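Local atomic coordinates of methylated-DNA--protein-cysteine methyltransferase (Thermococcus kodakarensis, PDB entry 1MGT), a protein that repairs O6-methylguanine and O4-methylthymine in DNA by moving the methyl group to one of its own cysteines, a suicide reaction that irreversibly inactivates it. Residues Glu83-Gly88 with Asn133-Val138; Pro140-Val145 with Lys161-Ile166. One frame throughout, in Å; residues are numbered along the deposited sequence.

Contact 1 (Glu83-Gly88 with Asn133-Val138); sequences ELSFEG and NPYPIV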
ATOM      1  N   GLU A  83      -3.672  10.384  -7.555  1.00 19.45           N
ATOM      2  CA  GLU A  83      -4.277  10.764  -6.284  1.00 21.23           C
ATOM      3  C   GLU A  83      -3.250  10.818  -5.149  1.00 18.52           C
ATOM      4  O   GLU A  83      -3.574  11.328  -4.070  1.00 18.31           O
ATOM      5  CB  GLU A  83      -5.328   9.735  -5.869  1.00 24.09           C
ATOM      6  CG  GLU A  83      -6.332   9.334  -6.919  1.00 27.45           C
ATOM      7  CD  GLU A  83      -7.449  10.344  -7.085  1.00 30.30           C
ATOM      8  OE1 GLU A  83      -7.413  11.393  -6.408  1.00 32.56           O
ATOM      9  OE2 GLU A  83      -8.353  10.072  -7.900  1.00 32.86           O
ATOM     10  N   LEU A  84      -2.054  10.296  -5.361  1.00 15.69           N
ATOM     11  CA  LEU A  84      -1.019  10.251  -4.339  1.00 14.73           C
ATOM     12  C   LEU A  84      -0.215  11.512  -4.191  1.00 14.13           C
ATOM     13  O   LEU A  84       0.269  12.061  -5.184  1.00 15.76           O
ATOM     14  CB  LEU A  84      -0.050   9.072  -4.636  1.00 16.20           C
ATOM     15  CG  LEU A  84      -0.759   7.718  -4.787  1.00 15.52           C
ATOM     16  CD1 LEU A  84       0.254   6.619  -5.122  1.00 14.87           C
ATOM     17  CD2 LEU A  84      -1.527   7.349  -3.522  1.00 15.00           C
ATOM     18  N   SER A  85       0.009  11.975  -2.951  1.00 12.58           N
ATOM     19  CA  SER A  85       0.793  13.195  -2.803  1.00 12.43           C
ATOM     20  C   SER A  85       2.287  12.986  -2.853  1.00 13.92           C
ATOM     21  O   SER A  85       3.031  13.940  -3.149  1.00 13.50           O
ATOM     22  CB  SER A  85       0.468  13.864  -1.443  1.00 13.52           C
ATOM     23  OG  SER A  85       1.097  13.068  -0.444  1.00 14.20           O
ATOM     24  N   PHE A  86       2.803  11.801  -2.536  1.00 12.41           N
ATOM     25  CA  PHE A  86       4.209  11.506  -2.462  1.00 12.69           C
ATOM     26  C   PHE A  86       4.900  12.330  -1.382  1.00 13.18           C
ATOM     27  O   PHE A  86       6.117  12.502  -1.413  1.00 13.38           O
ATOM     28  CB  PHE A  86       4.989  11.589  -3.790  1.00 12.91           C
ATOM     29  CG  PHE A  86       4.608  10.379  -4.631  1.00 13.46           C
ATOM     30  CD1 PHE A  86       3.686  10.493  -5.637  1.00 15.49           C
ATOM     31  CD2 PHE A  86       5.191   9.150  -4.335  1.00 12.98           C
ATOM     32  CE1 PHE A  86       3.308   9.398  -6.403  1.00 16.20           C
ATOM     33  CE2 PHE A  86       4.805   8.058  -5.100  1.00 15.26           C
ATOM     34  CZ  PHE A  86       3.890   8.176  -6.108  1.00 14.24           C
ATOM     35  N   GLU A  87       4.136  12.844  -0.407  1.00 13.82           N
ATOM     36  CA  GLU A  87       4.754  13.597   0.684  1.00 14.88           C
ATOM     37  C   GLU A  87       5.456  12.577   1.587  1.00 13.08           C
ATOM     38  O   GLU A  87       4.872  11.518   1.840  1.00 13.93           O
ATOM     39  CB  GLU A  87       3.677  14.331   1.515  1.00 17.18           C
ATOM     40  CG  GLU A  87       3.072  15.524   0.799  1.00 20.55           C
ATOM     41  CD  GLU A  87       1.940  16.194   1.569  1.00 23.41           C
ATOM     42  OE1 GLU A  87       1.785  16.007   2.779  1.00 23.94           O
ATOM     43  OE2 GLU A  87       1.143  16.935   0.969  1.00 26.29           O
ATOM     44  N   GLY A  88       6.675  12.860   2.007  1.00 12.28           N
ATOM     45  CA  GLY A  88       7.471  12.001   2.857  1.00 13.59           C
ATOM     46  C   GLY A  88       8.022  10.768   2.091  1.00 12.38           C
ATOM     47  O   GLY A  88       8.342   9.781   2.740  1.00 15.53           O
ATOM     48  N   ASN A 133       6.572   1.640   2.377  1.00 11.38           N
ATOM     49  CA  ASN A 133       5.517   2.106   1.497  1.00 10.44           C
ATOM     50  C   ASN A 133       4.326   2.637   2.280  1.00  8.35           C
ATOM     51  O   ASN A 133       3.673   1.884   2.998  1.00  8.95           O
ATOM     52  CB  ASN A 133       5.091   0.899   0.620  1.00 10.01           C
ATOM     53  CG  ASN A 133       3.955   1.229  -0.318  1.00 10.21           C
ATOM     54  OD1 ASN A 133       3.747   2.389  -0.655  1.00  9.99           O
ATOM     55  ND2 ASN A 133       3.248   0.182  -0.753  1.00  9.91           N
ATOM     56  N   PRO A 134       3.998   3.914   2.117  1.00  9.56           N
ATOM     57  CA  PRO A 134       2.850   4.488   2.813  1.00 10.17           C
ATOM     58  C   PRO A 134       1.567   4.256   2.065  1.00 10.21           C
ATOM     59  O   PRO A 134       0.467   4.632   2.472  1.00 10.06           O
ATOM     60  CB  PRO A 134       3.223   5.986   2.857  1.00  9.93           C
ATOM     61  CG  PRO A 134       3.990   6.216   1.610  1.00 12.67           C
ATOM     62  CD  PRO A 134       4.721   4.926   1.328  1.00 10.00           C
ATOM     63  N   TYR A 135       1.618   3.589   0.872  1.00  8.40           N
ATOM     64  CA  TYR A 135       0.476   3.335   0.063  1.00  8.48           C
ATOM     65  C   TYR A 135       0.223   1.853  -0.291  1.00  8.66           C
ATOM     66  O   TYR A 135       0.177   1.529  -1.500  1.00  9.96           O
ATOM     67  CB  TYR A 135       0.616   4.091  -1.284  1.00  8.64           C
ATOM     68  CG  TYR A 135       1.051   5.545  -1.167  1.00 10.94           C
ATOM     69  CD1 TYR A 135       2.166   5.980  -1.867  1.00 10.85           C
ATOM     70  CD2 TYR A 135       0.339   6.458  -0.399  1.00  9.58           C
ATOM     71  CE1 TYR A 135       2.571   7.303  -1.802  1.00 12.32           C
ATOM     72  CE2 TYR A 135       0.751   7.786  -0.316  1.00 10.28           C
ATOM     73  CZ  TYR A 135       1.863   8.196  -1.012  1.00 11.61           C
ATOM     74  OH  TYR A 135       2.296   9.513  -0.961  1.00 14.79           O
ATOM     75  N   PRO A 136       0.016   1.023   0.676  1.00  9.85           N
ATOM     76  CA  PRO A 136      -0.297  -0.402   0.427  1.00 10.65           C
ATOM     77  C   PRO A 136      -1.565  -0.473  -0.396  1.00 11.06           C
ATOM     78  O   PRO A 136      -2.404   0.453  -0.481  1.00  9.44           O
ATOM     79  CB  PRO A 136      -0.462  -1.012   1.787  1.00 12.39           C
ATOM     80  CG  PRO A 136      -0.797   0.131   2.694  1.00 12.30           C
ATOM     81  CD  PRO A 136      -0.006   1.294   2.145  1.00  9.61           C
ATOM     82  N   ILE A 137      -1.755  -1.609  -1.077  1.00  9.48           N
ATOM     83  CA  ILE A 137      -2.848  -1.888  -1.965  1.00 11.23           C
ATOM     84  C   ILE A 137      -2.654  -1.189  -3.309  1.00 13.21           C
ATOM     85  O   ILE A 137      -2.454  -1.850  -4.344  1.00 14.93           O
ATOM     86  CB  ILE A 137      -4.268  -1.630  -1.453  1.00 11.73           C
ATOM     87  CG1 ILE A 137      -4.511  -2.370  -0.123  1.00 12.55           C
ATOM     88  CG2 ILE A 137      -5.322  -2.056  -2.496  1.00 10.85           C
ATOM     89  CD1 ILE A 137      -5.763  -1.857   0.583  1.00 16.73           C
ATOM     90  N   VAL A 138      -2.684   0.126  -3.340  1.00 11.26           N
ATOM     91  CA  VAL A 138      -2.542   0.889  -4.573  1.00 12.29           C
ATOM     92  C   VAL A 138      -1.132   0.728  -5.134  1.00 13.33           C
ATOM     93  O   VAL A 138      -1.060   0.500  -6.358  1.00 14.57           O
ATOM     94  CB  VAL A 138      -2.990   2.335  -4.387  1.00 12.83           C
ATOM     95  CG1 VAL A 138      -4.443   2.326  -3.856  1.00 12.68           C
ATOM     96  CG2 VAL A 138      -2.125   3.047  -3.374  1.00 15.08           C
TER
HETATM   97  O   HOH W   1       2.407  10.608   1.394  1.00 11.80           O
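Tyr135 reaches across to the loop 83-88 and meets it with both its ring and its hydroxyl. Its CG is anti to the carbonyl carbon (chi1 -47°), which starts the ring toward that loop. CD2 of Leu84 lies over one ring face, displaced toward the rim, 3.7 Å from CD2 of Tyr135. It makes a CH-pi contact there, 3.9 Å from the centre of the Tyr135 ring. CD1 of Leu84 touches the CD1 side of the same ring. Leu84 CD2 also packs against Val138 CG2. The Phe86 ring takes an edge of Tyr135 on its face in a T-shaped pair, planes at 83°. CE1 of Tyr135 is the atom presented, 4.1 Å from Phe86 CE2. The hydroxyl of Tyr135 accepts a bent hydrogen bond from the backbone N of Phe86, with 2.8 Å from N to OH. The same OH donates to a water 2.6 Å away. That water donates in turn to Glu87 O, and weakly to Ser85 OG.

In the next shell, Ser85 OG accepts from Glu87 N in an ST turn, and it also bonds to Val24 O. Behind the ring, CG of Pro134 sits over the centre of the face opposite Leu84. An Asx turn, Asn133 OD1 accepting from Tyr135 N, holds the backbone from which the ring sets out. Strand 24-30 touches both segments, and Lys94 makes a cation-pi contact with Phe86.

The tyrosine is thus sandwiched by apolar groups while its buried hydroxyl both accepts and donates, which ties the segment shortly before Cys141 to the loop between helices 63-71 and 91-103.

Contact 2 (Pro140-Val145 with Lys161-Ile166); sequences PCHRVV and KFLLEI
His142, in the short 3-10 turn 141-143, lies opposite Leu163 of helix 157-166, their CA atoms 7.0 Å apart, the nearest CA pair between the two segments. The imidazole crosses the Leu163 side chain at about a right angle. CD1 of Leu163 lies over one ring face, offset to the rim beside CG and ND1, in a CH-pi contact 3.9 Å from the ring centre. CB of Leu163 approaches the CD2 corner, 3.6 Å from His142 CD2. His142 CG stands between the backbone N and the carbonyl carbon (chi1 52°), which starts the imidazole toward the helix, where Leu163 meets it.

The turn carries Cys141, the inferred methyl acceptor, within the Pro-Cys-His-Arg signature of the MGMT family. His142 NE2 hydrogen-bonds to Glu167 just past the helix segment, and Arg143 forms a salt bridge with the same carboxylate. An alanine in place of His142 would probably leave a gap beside Leu163 CD1 and deprive Glu167 of one of its partners.

CD2 of Leu164 is near the imidazole plane at the ring edge, and also 3.5 Å from His142 O. Its CD1 reaches Val145 CG1 at 4.5 Å, where the turn runs into strand 144-145.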
ATOM      1  N   PRO A 140       1.388  -1.755  -5.406  1.00 10.74           N
ATOM      2  CA  PRO A 140       1.312  -3.165  -5.087  1.00 11.68           C
ATOM      3  C   PRO A 140       2.480  -3.897  -4.577  1.00 15.83           C
ATOM      4  O   PRO A 140       2.922  -4.912  -5.197  1.00 14.28           O
ATOM      5  CB  PRO A 140       0.702  -3.725  -6.396  1.00 12.40           C
ATOM      6  CG  PRO A 140       1.446  -2.938  -7.433  1.00 11.60           C
ATOM      7  CD  PRO A 140       1.416  -1.508  -6.867  1.00 12.35           C
ATOM      8  N   CYS A 141       2.962  -3.552  -3.364  1.00 12.34           N
ATOM      9  CA  CYS A 141       4.103  -4.220  -2.774  1.00 14.90           C
ATOM     10  C   CYS A 141       3.782  -5.655  -2.369  1.00 14.17           C
ATOM     11  O   CYS A 141       4.733  -6.433  -2.157  1.00 13.84           O
ATOM     12  CB  CYS A 141       4.665  -3.396  -1.605  1.00 18.20           C
ATOM     13  SG  CYS A 141       3.492  -3.264  -0.249  1.00 23.07           S
ATOM     14  N   HIS A 142       2.519  -6.047  -2.365  1.00 11.59           N
ATOM     15  CA  HIS A 142       2.149  -7.431  -2.035  1.00 12.53           C
ATOM     16  C   HIS A 142       2.541  -8.349  -3.214  1.00 12.44           C
ATOM     17  O   HIS A 142       2.577  -9.566  -2.998  1.00 13.09           O
ATOM     18  CB  HIS A 142       0.673  -7.581  -1.764  1.00 11.37           C
ATOM     19  CG  HIS A 142      -0.234  -7.025  -2.811  1.00 10.24           C
ATOM     20  ND1 HIS A 142      -0.425  -5.657  -2.944  1.00 11.22           N
ATOM     21  CD2 HIS A 142      -0.992  -7.587  -3.768  1.00 10.61           C
ATOM     22  CE1 HIS A 142      -1.257  -5.416  -3.935  1.00  9.44           C
ATOM     23  NE2 HIS A 142      -1.625  -6.600  -4.457  1.00 10.00           N
ATOM     24  N   ARG A 143       2.783  -7.778  -4.381  1.00 12.08           N
ATOM     25  CA  ARG A 143       3.180  -8.594  -5.555  1.00 11.95           C
ATOM     26  C   ARG A 143       4.684  -8.846  -5.562  1.00 13.53           C
ATOM     27  O   ARG A 143       5.187  -9.543  -6.469  1.00 13.44           O
ATOM     28  CB  ARG A 143       2.773  -7.865  -6.842  1.00 11.32           C
ATOM     29  CG  ARG A 143       1.242  -7.784  -6.941  1.00 12.27           C
ATOM     30  CD  ARG A 143       0.789  -7.116  -8.245  1.00 11.57           C
ATOM     31  NE  ARG A 143      -0.626  -6.751  -8.044  1.00 12.59           N
ATOM     32  CZ  ARG A 143      -1.250  -5.750  -8.638  1.00 12.70           C
ATOM     33  NH1 ARG A 143      -0.664  -4.948  -9.522  1.00 12.26           N
ATOM     34  NH2 ARG A 143      -2.541  -5.539  -8.299  1.00 14.02           N
ATOM     35  N   VAL A 144       5.406  -8.316  -4.596  1.00 10.92           N
ATOM     36  CA  VAL A 144       6.874  -8.539  -4.539  1.00 12.27           C
ATOM     37  C   VAL A 144       7.104  -9.662  -3.543  1.00 13.37           C
ATOM     38  O   VAL A 144       6.762  -9.536  -2.357  1.00 14.34           O
ATOM     39  CB  VAL A 144       7.606  -7.265  -4.133  1.00 12.18           C
ATOM     40  CG1 VAL A 144       9.110  -7.504  -4.102  1.00 13.19           C
ATOM     41  CG2 VAL A 144       7.235  -6.112  -5.067  1.00 11.03           C
ATOM     42  N   VAL A 145       7.584 -10.803  -4.041  1.00 13.18           N
ATOM     43  CA  VAL A 145       7.801 -11.984  -3.209  1.00 13.08           C
ATOM     44  C   VAL A 145       9.254 -12.442  -3.158  1.00 14.63           C
ATOM     45  O   VAL A 145      10.121 -11.856  -3.799  1.00 14.29           O
ATOM     46  CB  VAL A 145       6.955 -13.166  -3.754  1.00 14.64           C
ATOM     47  CG1 VAL A 145       5.470 -12.823  -3.712  1.00 15.25           C
ATOM     48  CG2 VAL A 145       7.329 -13.464  -5.220  1.00 15.07           C
ATOM     49  N   LYS A 161      -1.262 -12.663   1.698  1.00 16.98           N
ATOM     50  CA  LYS A 161      -1.875 -13.839   1.087  1.00 18.60           C
ATOM     51  C   LYS A 161      -3.286 -13.567   0.611  1.00 18.46           C
ATOM     52  O   LYS A 161      -3.726 -14.013  -0.446  1.00 18.67           O
ATOM     53  CB  LYS A 161      -1.893 -14.998   2.088  1.00 22.17           C
ATOM     54  CG  LYS A 161      -0.697 -15.913   2.006  1.00 26.42           C
ATOM     55  CD  LYS A 161      -0.649 -16.934   3.127  1.00 30.39           C
ATOM     56  CE  LYS A 161      -1.891 -17.806   3.180  1.00 33.19           C
ATOM     57  NZ  LYS A 161      -1.780 -18.846   4.265  1.00 34.68           N
ATOM     58  N   PHE A 162      -4.042 -12.792   1.397  1.00 18.32           N
ATOM     59  CA  PHE A 162      -5.402 -12.435   1.033  1.00 18.33           C
ATOM     60  C   PHE A 162      -5.431 -11.619  -0.251  1.00 17.44           C
ATOM     61  O   PHE A 162      -6.257 -11.841  -1.152  1.00 16.88           O
ATOM     62  CB  PHE A 162      -6.053 -11.683   2.197  1.00 19.17           C
ATOM     63  CG  PHE A 162      -7.315 -10.975   1.819  1.00 21.80           C
ATOM     64  CD1 PHE A 162      -8.493 -11.667   1.664  1.00 23.44           C
ATOM     65  CD2 PHE A 162      -7.291  -9.598   1.615  1.00 22.40           C
ATOM     66  CE1 PHE A 162      -9.657 -10.995   1.303  1.00 24.23           C
ATOM     67  CE2 PHE A 162      -8.447  -8.929   1.266  1.00 23.95           C
ATOM     68  CZ  PHE A 162      -9.619  -9.634   1.110  1.00 24.59           C
ATOM     69  N   LEU A 163      -4.525 -10.624  -0.331  1.00 14.53           N
ATOM     70  CA  LEU A 163      -4.433  -9.810  -1.506  1.00 14.46           C
ATOM     71  C   LEU A 163      -4.003 -10.676  -2.714  1.00 14.03           C
ATOM     72  O   LEU A 163      -4.596 -10.520  -3.769  1.00 14.36           O
ATOM     73  CB  LEU A 163      -3.444  -8.651  -1.349  1.00 15.83           C
ATOM     74  CG  LEU A 163      -3.927  -7.565  -0.326  1.00 16.33           C
ATOM     75  CD1 LEU A 163      -2.899  -6.456  -0.264  1.00 16.97           C
ATOM     76  CD2 LEU A 163      -5.300  -7.071  -0.737  1.00 17.95           C
ATOM     77  N   LEU A 164      -3.033 -11.559  -2.522  1.00 13.56           N
ATOM     78  CA  LEU A 164      -2.620 -12.389  -3.683  1.00 16.06           C
ATOM     79  C   LEU A 164      -3.739 -13.297  -4.131  1.00 16.70           C
ATOM     80  O   LEU A 164      -3.975 -13.471  -5.336  1.00 18.46           O
ATOM     81  CB  LEU A 164      -1.341 -13.163  -3.365  1.00 13.44           C
ATOM     82  CG  LEU A 164      -0.094 -12.240  -3.262  1.00 15.49           C
ATOM     83  CD1 LEU A 164       1.109 -12.989  -2.724  1.00 15.83           C
ATOM     84  CD2 LEU A 164       0.196 -11.612  -4.623  1.00 17.77           C
ATOM     85  N   GLU A 165      -4.463 -13.876  -3.184  1.00 18.07           N
ATOM     86  CA  GLU A 165      -5.567 -14.774  -3.513  1.00 20.53           C
ATOM     87  C   GLU A 165      -6.639 -14.090  -4.323  1.00 21.50           C
ATOM     88  O   GLU A 165      -7.142 -14.596  -5.341  1.00 19.89           O
ATOM     89  CB  GLU A 165      -6.142 -15.366  -2.211  1.00 24.72           C
ATOM     90  CG  GLU A 165      -7.505 -16.026  -2.462  1.00 31.08           C
ATOM     91  CD  GLU A 165      -7.929 -16.940  -1.334  1.00 34.76           C
ATOM     92  OE1 GLU A 165      -8.533 -17.995  -1.647  1.00 37.23           O
ATOM     93  OE2 GLU A 165      -7.661 -16.609  -0.158  1.00 37.62           O
ATOM     94  N   ILE A 166      -7.003 -12.874  -3.914  1.00 19.68           N
ATOM     95  CA  ILE A 166      -7.995 -12.042  -4.564  1.00 20.50           C
ATOM     96  C   ILE A 166      -7.620 -11.729  -5.999  1.00 18.52           C
ATOM     97  O   ILE A 166      -8.459 -11.546  -6.883  1.00 18.58           O
ATOM     98  CB  ILE A 166      -8.098 -10.716  -3.759  1.00 24.30           C
ATOM     99  CG1 ILE A 166      -8.987 -10.915  -2.530  1.00 27.78           C
ATOM    100  CG2 ILE A 166      -8.536  -9.545  -4.597  1.00 26.19           C
ATOM    101  CD1 ILE A 166     -10.473 -10.858  -2.789  1.00 30.32           C
TER

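Contacts 1 and 2 follow each other along the chain, their centres about 17 Å apart. Both are buried; contact 1 lies nearer the middle of the protein, its centre about 7 Å from that of the chain against 10 Å. Contact 1 joins two loops, one after helix 63-71 and one after helix 123-131. Contact 2 stays within the DNA-binding family region and sets a 3-10 turn and short strand against a helix. A hydrogen bond and a water link the segments of contact 1, whereas contact 2 is made by CH-pi and van der Waals packing, and the polar ends of His142 and Arg143 turn to Glu167. The two meet at Cys141, the inferred methyl acceptor, where Asn133 ND2 packs 3.5 Å from Cys141 SG.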